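Local coordinates for protein N-acetylcysteine deacetylase (Bacillus subtilis, PDB 1YSJ) that probably removes the acetyl group from N-acetylcysteine with the help of two divalent metal ions, releasing cysteine and acetate, at residues 30-33 against 34-38. The protein carries 1 engineered substitution. Residues are numbered along the deposited sequence; the frame is centred on the assembly and turned at random.
Sequences FHTR and LINMR
His31 and Ile35 sit one turn apart on helix 28-43, and the isoleucine reaches back over the imidazole. Its CD1 methyl lies 3.6 Å from the centroid of the His31 ring, 20° off the ring normal. This is a CH-pi contact over the face, shifted toward NE2, which is 3.4 Å from Ile35 CD1. The histidine CG stands anti to its own backbone N (chi1 -175°), and this leans the ring along the helix to meet that methyl. Phe30 and Leu34 repeat the i to i+4 pattern on a neighbouring side of the helix. Leu34 CG sits over one face of the phenyl ring, offset toward its rim, and CD1 comes 3.7 Å from Phe30 CE2. Beneath both pairs runs the helical backbone. The bond from Ile35 N to His31 O is 2.9 Å with an N-H...O angle of 162°; that from Leu34 N to Phe30 O is more bent. Thr32 and Asn36 point the same way on the exposed side, and Asn36 N donates to Thr32 O at 2.8 Å. Met37, present as selenomethionine, bends at its last torsion, and its CE lies 3.4 Å from Arg33 O. His31 and Ile35 both touch Leu385 of helix 384-402, which Leu34 also meets, while Phe30 and Met37 face helix 124-139. Arg33 extends to a salt bridge with Glu65. An alanine in place of His31 would probably leave the Ile35 methyl without its aromatic face and weaken the contact with Leu385. Dispersion and CH-pi contacts, not side-chain hydrogen bonds, thus join the two ring pairs, while the backbone bonds keep each pair one turn apart.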
ATOM      1  N   PHE A  30       6.518  48.165 -27.722  1.00 48.04           N
ATOM      2  CA  PHE A  30       5.417  47.419 -27.113  1.00 47.00           C
ATOM      3  C   PHE A  30       5.785  45.958 -26.875  1.00 46.59           C
ATOM      4  O   PHE A  30       5.401  45.387 -25.857  1.00 45.40           O
ATOM      5  CB  PHE A  30       4.139  47.519 -27.954  1.00 46.73           C
ATOM      6  CG  PHE A  30       2.953  46.814 -27.347  1.00 46.88           C
ATOM      7  CD1 PHE A  30       2.292  47.355 -26.249  1.00 49.55           C
ATOM      8  CD2 PHE A  30       2.499  45.606 -27.874  1.00 50.01           C
ATOM      9  CE1 PHE A  30       1.193  46.703 -25.679  1.00 50.69           C
ATOM     10  CE2 PHE A  30       1.399  44.944 -27.310  1.00 50.51           C
ATOM     11  CZ  PHE A  30       0.746  45.494 -26.211  1.00 48.00           C
ATOM     12  N   HIS A  31       6.529  45.365 -27.809  1.00 46.70           N
ATOM     13  CA  HIS A  31       6.954  43.969 -27.687  1.00 48.01           C
ATOM     14  C   HIS A  31       7.929  43.763 -26.522  1.00 47.47           C
ATOM     15  O   HIS A  31       7.736  42.858 -25.709  1.00 45.81           O
ATOM     16  CB  HIS A  31       7.539  43.446 -29.006  1.00 48.31           C
ATOM     17  CG  HIS A  31       7.887  41.987 -28.982  1.00 53.04           C
ATOM     18  ND1 HIS A  31       7.118  41.046 -28.328  1.00 59.06           N
ATOM     19  CD2 HIS A  31       8.913  41.306 -29.549  1.00 54.99           C
ATOM     20  CE1 HIS A  31       7.662  39.851 -28.483  1.00 57.58           C
ATOM     21  NE2 HIS A  31       8.752  39.982 -29.220  1.00 58.11           N
ATOM     22  N   THR A  32       8.956  44.613 -26.449  1.00 47.70           N
ATOM     23  CA  THR A  32       9.916  44.623 -25.334  1.00 47.98           C
ATOM     24  C   THR A  32       9.206  44.786 -23.985  1.00 48.53           C
ATOM     25  O   THR A  32       9.595  44.174 -22.987  1.00 49.56           O
ATOM     26  CB  THR A  32      10.974  45.739 -25.521  1.00 47.65           C
ATOM     27  OG1 THR A  32      11.715  45.494 -26.723  1.00 48.67           O
ATOM     28  CG2 THR A  32      11.946  45.797 -24.345  1.00 45.59           C
ATOM     29  N   ARG A  33       8.156  45.605 -23.974  1.00 48.54           N
ATOM     30  CA  ARG A  33       7.325  45.811 -22.793  1.00 48.90           C
ATOM     31  C   ARG A  33       6.595  44.527 -22.384  1.00 47.42           C
ATOM     32  O   ARG A  33       6.392  44.277 -21.194  1.00 47.52           O
ATOM     33  CB  ARG A  33       6.325  46.940 -23.056  1.00 50.20           C
ATOM     34  CG  ARG A  33       5.510  47.365 -21.850  1.00 53.59           C
ATOM     35  CD  ARG A  33       4.524  48.455 -22.219  1.00 56.08           C
ATOM     36  NE  ARG A  33       3.854  48.982 -21.034  1.00 58.67           N
ATOM     37  CZ  ARG A  33       3.031  50.024 -21.032  1.00 59.07           C
ATOM     38  NH1 ARG A  33       2.764  50.672 -22.158  1.00 59.96           N
ATOM     39  NH2 ARG A  33       2.479  50.421 -19.895  1.00 60.67           N
ATOM     40  N   LEU A  34       6.209  43.721 -23.372  1.00 45.92           N
ATOM     41  CA  LEU A  34       5.585  42.420 -23.118  1.00 45.98           C
ATOM     42  C   LEU A  34       6.607  41.402 -22.614  1.00 45.96           C
ATOM     43  O   LEU A  34       6.331  40.644 -21.686  1.00 45.94           O
ATOM     44  CB  LEU A  34       4.909  41.882 -24.384  1.00 46.20           C
ATOM     45  CG  LEU A  34       3.692  42.610 -24.962  1.00 47.90           C
ATOM     46  CD1 LEU A  34       3.233  41.912 -26.229  1.00 44.48           C
ATOM     47  CD2 LEU A  34       2.563  42.658 -23.949  1.00 49.25           C
ATOM     48  N   ILE A  35       7.780  41.392 -23.246  1.00 46.00           N
ATOM     49  CA  ILE A  35       8.882  40.514 -22.863  1.00 46.40           C
ATOM     50  C   ILE A  35       9.317  40.793 -21.419  1.00 47.33           C
ATOM     51  O   ILE A  35       9.443  39.865 -20.614  1.00 48.00           O
ATOM     52  CB  ILE A  35      10.072  40.631 -23.864  1.00 45.68           C
ATOM     53  CG1 ILE A  35       9.748  39.877 -25.159  1.00 42.80           C
ATOM     54  CG2 ILE A  35      11.367  40.096 -23.258  1.00 46.87           C
ATOM     55  CD1 ILE A  35      10.603  40.277 -26.351  1.00 43.03           C
ATOM     56  N   ASN A  36       9.511  42.070 -21.093  1.00 46.26           N
ATOM     57  CA  ASN A  36       9.922  42.461 -19.747  1.00 46.41           C
ATOM     58  C   ASN A  36       8.936  42.083 -18.647  1.00 45.57           C
ATOM     59  O   ASN A  36       9.351  41.734 -17.544  1.00 46.44           O
ATOM     60  CB  ASN A  36      10.277  43.952 -19.692  1.00 46.35           C
ATOM     61  CG  ASN A  36      11.662  44.243 -20.256  1.00 48.87           C
ATOM     62  OD1 ASN A  36      11.986  45.386 -20.581  1.00 53.10           O
ATOM     63  ND2 ASN A  36      12.488  43.202 -20.373  1.00 44.60           N
HETATM   64  N   MSE A  37       7.640  42.143 -18.947  1.00 45.41           N
HETATM   65  CA  MSE A  37       6.612  41.701 -18.001  1.00 47.70           C
HETATM   66  C   MSE A  37       6.634  40.186 -17.818  1.00 45.04           C
HETATM   67  O   MSE A  37       6.571  39.695 -16.693  1.00 44.03           O
HETATM   68  CB  MSE A  37       5.223  42.171 -18.431  1.00 47.01           C
HETATM   69  CG  MSE A  37       4.986  43.662 -18.211  1.00 50.98           C
HETATM   70 SE   MSE A  37       3.144  44.199 -18.572  1.00 56.74          SE
HETATM   71  CE  MSE A  37       3.084  43.865 -20.490  1.00 55.48           C
ATOM     72  N   ARG A  38       6.730  39.457 -18.928  1.00 44.58           N
ATOM     73  CA  ARG A  38       6.861  38.001 -18.903  1.00 44.65           C
ATOM     74  C   ARG A  38       8.041  37.565 -18.035  1.00 44.24           C
ATOM     75  O   ARG A  38       7.915  36.651 -17.218  1.00 44.27           O
ATOM     76  CB  ARG A  38       7.028  37.446 -20.326  1.00 43.54           C
ATOM     77  CG  ARG A  38       7.081  35.918 -20.421  1.00 43.36           C
ATOM     78  CD  ARG A  38       8.509  35.377 -20.346  1.00 46.22           C
ATOM     79  NE  ARG A  38       8.540  33.925 -20.169  1.00 45.92           N
ATOM     80  CZ  ARG A  38       9.455  33.116 -20.702  1.00 43.74           C
ATOM     81  NH1 ARG A  38       9.392  31.809 -20.483  1.00 39.16           N
ATOM     82  NH2 ARG A  38      10.423  33.604 -21.466  1.00 43.27           N
TER